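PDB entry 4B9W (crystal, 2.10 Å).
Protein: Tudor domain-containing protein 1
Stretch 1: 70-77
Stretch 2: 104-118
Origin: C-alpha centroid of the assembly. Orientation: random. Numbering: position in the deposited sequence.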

# COMPACT_ATOMS: atom_id res chain seq x y z
N ARG A 70 6.72 4.90 -13.22
CA ARG A 70 7.31 4.64 -14.56
C ARG A 70 7.30 3.14 -14.94
O ARG A 70 7.63 2.27 -14.13
CB ARG A 70 8.77 5.14 -14.66
CG ARG A 70 9.36 5.07 -16.07
CD ARG A 70 10.80 5.57 -16.18
NE ARG A 70 10.98 6.94 -15.68
CZ ARG A 70 10.74 8.06 -16.36
NH1 ARG A 70 10.30 8.03 -17.62
NH2 ARG A 70 10.95 9.24 -15.77
N PRO A 71 6.96 2.83 -16.20
CA PRO A 71 6.99 1.43 -16.58
C PRO A 71 8.42 0.94 -16.80
O PRO A 71 9.31 1.71 -17.15
CB PRO A 71 6.18 1.39 -17.88
CG PRO A 71 5.58 2.75 -18.04
CD PRO A 71 6.49 3.68 -17.31
N CYS A 72 8.62 -0.35 -16.56
CA CYS A 72 9.90 -1.01 -16.79
C CYS A 72 9.67 -2.51 -16.94
O CYS A 72 8.51 -2.98 -16.93
CB CYS A 72 10.86 -0.74 -15.63
SG CYS A 72 10.19 -1.13 -13.99
N CYS A 73 10.77 -3.23 -17.14
CA CYS A 73 10.87 -4.67 -17.06
C CYS A 73 11.59 -4.93 -15.76
O CYS A 73 12.62 -4.31 -15.49
CB CYS A 73 11.74 -5.24 -18.19
SG CYS A 73 11.09 -5.00 -19.87
N ALA A 74 11.06 -5.85 -14.95
CA ALA A 74 11.64 -6.18 -13.65
C ALA A 74 11.81 -7.69 -13.54
O ALA A 74 10.94 -8.43 -13.95
CB ALA A 74 10.76 -5.65 -12.52
N PHE A 75 12.93 -8.12 -12.98
CA PHE A 75 13.21 -9.54 -12.78
C PHE A 75 12.44 -10.03 -11.55
O PHE A 75 12.49 -9.39 -10.52
CB PHE A 75 14.73 -9.70 -12.57
CG PHE A 75 15.18 -11.10 -12.32
CD1 PHE A 75 15.32 -11.99 -13.36
CD2 PHE A 75 15.50 -11.52 -11.04
CE1 PHE A 75 15.74 -13.29 -13.13
CE2 PHE A 75 15.93 -12.82 -10.80
CZ PHE A 75 16.05 -13.70 -11.84
N PHE A 76 11.70 -11.12 -11.68
CA PHE A 76 10.94 -11.70 -10.56
C PHE A 76 11.64 -12.97 -10.06
O PHE A 76 11.68 -14.01 -10.75
CB PHE A 76 9.48 -11.99 -10.98
CG PHE A 76 8.66 -12.68 -9.92
CD1 PHE A 76 8.58 -12.15 -8.64
CD2 PHE A 76 8.00 -13.88 -10.19
CE1 PHE A 76 7.84 -12.78 -7.65
CE2 PHE A 76 7.27 -14.51 -9.20
CZ PHE A 76 7.19 -13.96 -7.93
N SER A 77 12.22 -12.88 -8.87
CA SER A 77 13.06 -13.95 -8.32
C SER A 77 12.25 -15.21 -8.00
O SER A 77 12.81 -16.30 -7.98
CB SER A 77 13.76 -13.46 -7.06
OG SER A 77 12.77 -12.98 -6.18
N GLY A 104 -0.10 -8.60 -10.26
CA GLY A 104 -0.62 -7.88 -9.11
C GLY A 104 0.23 -7.93 -7.86
O GLY A 104 -0.13 -7.32 -6.86
N ASN A 105 1.33 -8.67 -7.90
CA ASN A 105 2.30 -8.70 -6.80
C ASN A 105 3.30 -7.55 -6.88
O ASN A 105 3.58 -6.99 -7.96
CB ASN A 105 3.05 -10.02 -6.70
CG ASN A 105 3.80 -10.37 -7.97
OD1 ASN A 105 3.22 -10.38 -9.03
ND2 ASN A 105 5.09 -10.68 -7.86
N VAL A 106 3.80 -7.18 -5.71
CA VAL A 106 4.80 -6.14 -5.55
C VAL A 106 6.04 -6.78 -4.95
O VAL A 106 5.93 -7.47 -3.96
CB VAL A 106 4.30 -5.01 -4.61
CG1 VAL A 106 5.44 -4.07 -4.20
CG2 VAL A 106 3.16 -4.24 -5.27
N GLU A 107 7.21 -6.55 -5.55
CA GLU A 107 8.48 -7.07 -5.01
C GLU A 107 9.56 -5.96 -4.89
O GLU A 107 9.61 -5.04 -5.70
CB GLU A 107 9.04 -8.19 -5.90
CG GLU A 107 8.08 -9.34 -6.23
CD GLU A 107 7.58 -10.10 -5.01
OE1 GLU A 107 8.36 -10.23 -4.04
OE2 GLU A 107 6.40 -10.58 -5.04
N GLU A 108 10.44 -6.08 -3.91
CA GLU A 108 11.62 -5.23 -3.80
C GLU A 108 12.76 -5.80 -4.64
O GLU A 108 13.18 -6.95 -4.43
CB GLU A 108 12.07 -5.14 -2.36
CG GLU A 108 13.30 -4.26 -2.19
CD GLU A 108 13.65 -4.02 -0.74
OE1 GLU A 108 12.75 -4.17 0.11
OE2 GLU A 108 14.82 -3.69 -0.45
N VAL A 109 13.27 -5.00 -5.59
CA VAL A 109 14.38 -5.39 -6.44
C VAL A 109 15.55 -4.39 -6.36
O VAL A 109 15.42 -3.28 -5.80
CB VAL A 109 13.93 -5.61 -7.91
CG1 VAL A 109 12.86 -6.68 -7.98
CG2 VAL A 109 13.43 -4.32 -8.55
N THR A 110 16.70 -4.84 -6.85
CA THR A 110 17.87 -4.00 -6.99
C THR A 110 17.89 -3.40 -8.40
O THR A 110 17.10 -3.80 -9.30
CB THR A 110 19.17 -4.82 -6.82
OG1 THR A 110 19.24 -5.81 -7.86
CG2 THR A 110 19.22 -5.50 -5.45
N THR A 111 18.83 -2.48 -8.62
CA THR A 111 18.96 -1.79 -9.91
C THR A 111 19.38 -2.70 -11.07
O THR A 111 19.04 -2.42 -12.22
CB THR A 111 19.92 -0.60 -9.82
OG1 THR A 111 21.10 -0.97 -9.08
CG2 THR A 111 19.23 0.54 -9.11
N ASP A 112 20.10 -3.78 -10.78
CA ASP A 112 20.42 -4.76 -11.81
C ASP A 112 19.21 -5.61 -12.22
O ASP A 112 19.29 -6.36 -13.18
CB ASP A 112 21.51 -5.72 -11.34
CG ASP A 112 22.85 -5.05 -11.21
OD1 ASP A 112 23.05 -3.93 -11.72
OD2 ASP A 112 23.72 -5.66 -10.57
N GLN A 113 18.12 -5.50 -11.47
CA GLN A 113 16.94 -6.30 -11.71
C GLN A 113 15.84 -5.46 -12.41
O GLN A 113 14.69 -5.89 -12.52
CB GLN A 113 16.45 -6.90 -10.38
CG GLN A 113 17.39 -7.95 -9.81
CD GLN A 113 16.95 -8.51 -8.45
OE1 GLN A 113 16.38 -7.81 -7.61
NE2 GLN A 113 17.24 -9.79 -8.23
N LEU A 114 16.23 -4.29 -12.90
CA LEU A 114 15.36 -3.39 -13.64
C LEU A 114 15.98 -3.10 -15.01
O LEU A 114 17.19 -2.96 -15.13
CB LEU A 114 15.22 -2.07 -12.89
CG LEU A 114 14.49 -2.10 -11.56
CD1 LEU A 114 14.56 -0.72 -10.93
CD2 LEU A 114 13.05 -2.55 -11.78
N GLN A 115 15.14 -3.06 -16.03
CA GLN A 115 15.55 -2.63 -17.36
C GLN A 115 14.45 -1.72 -17.92
O GLN A 115 13.25 -1.92 -17.64
CB GLN A 115 15.79 -3.85 -18.28
CG GLN A 115 16.97 -4.70 -17.82
CD GLN A 115 17.39 -5.74 -18.86
OE1 GLN A 115 17.43 -5.45 -20.05
NE2 GLN A 115 17.68 -6.97 -18.40
N ALA A 116 14.86 -0.72 -18.69
CA ALA A 116 13.89 0.12 -19.41
C ALA A 116 12.96 -0.76 -20.27
O ALA A 116 13.40 -1.79 -20.78
CB ALA A 116 14.61 1.15 -20.27
N ILE A 117 11.69 -0.39 -20.38
CA ILE A 117 10.76 -1.09 -21.27
C ILE A 117 10.61 -0.28 -22.58
O ILE A 117 10.86 0.93 -22.59
CB ILE A 117 9.39 -1.34 -20.60
CG1 ILE A 117 8.61 -2.40 -21.40
CG2 ILE A 117 8.59 -0.04 -20.46
CD1 ILE A 117 7.48 -3.07 -20.63
N LEU A 118 10.28 -0.96 -23.67
CA LEU A 118 10.09 -0.29 -24.94
C LEU A 118 8.61 -0.27 -25.30
O LEU A 118 7.86 -1.16 -24.91
CB LEU A 118 10.92 -0.99 -26.02
CG LEU A 118 12.43 -0.97 -25.78
CD1 LEU A 118 13.12 -1.67 -26.93
CD2 LEU A 118 12.96 0.45 -25.65
O HOH W 1 11.15 2.07 -19.13

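The most unusual feature of this contact is a water molecule that takes over where the direct strand pairing gives out. It donates a hydrogen bond to Pro71 O at 2.7 Å and accepts one from Ile117 N at 2.8 Å. The water thus links the two backbones at the point where the next direct bond might be expected. Pro71 N carries no hydrogen, so it could not donate the other bond of a full pair.

Beyond the water, the strands pair directly and run antiparallel, with 149° between their directions. Cys73 and Gln115 form the hydrogen-bonded pair. Cys73 N donates to Gln115 O at 2.8 Å, and Gln115 N donates to Cys73 O at 2.9 Å. Both bonds are nearly straight, at 173° and 164°. Phe75 N adds a third, to Gln113 O at 2.9 Å.

Two of the carbonyls also receive CA-H...O contacts. Leu114 CA lies 3.4 Å from Cys73 O, and Ala74 CA lies 3.3 Å from Gln113 O. These come from Ala74 and Leu114, which face each other as a non-hydrogen-bonded pair with their CA atoms 4.7 Å apart.

The side chains of Ala74 and Leu114 share one face of the sheet. Leu114 CD2 packs 3.9 Å from Ala74 CB and also 3.9 Å from Cys72 SG, so one methyl reaches both residues. Cys73 and Gln115 lie on the other face, with their CB atoms 4.3 Å apart. The end of Gln115 leads away, and its amide is hydrogen-bonded elsewhere in the structure.

Ile117 points toward the first stretch and is buried. Ile117 CG1 lies 3.9 Å from Cys73 SG, and Ile117 CG2 lies 3.8 Å from Pro71 CB. Ile117 CG2 also lies 3.6 Å from the oxygen of the bridging water, so this apolar side chain sits beside the link.

At the other end, the contacts involve aromatic rings. Phe75 CD2 lies 3.7 Å from Gln113 NE2, an oblique approach. The side chain of Gln113 also accepts a bond within its own stretch, from Thr110 N to Gln113 OE1 at 3.1 Å. A backbone bond, Gln113 N to Thr110 O at 2.9 Å, joins the same two residues. Val109 CG1 comes within 3.7 Å of Phe75 O.

The Phe76 ring meets a polar pair. Asn105 ND2 donates to Glu107 OE2 at 3.1 Å, with an almost linear angle of 178°. Phe76 CE1 lies 3.5 Å from Asn105 ND2 and 3.7 Å from Glu107 OE2, so one ring carbon lies close to both ends of that bond, and both approaches are oblique.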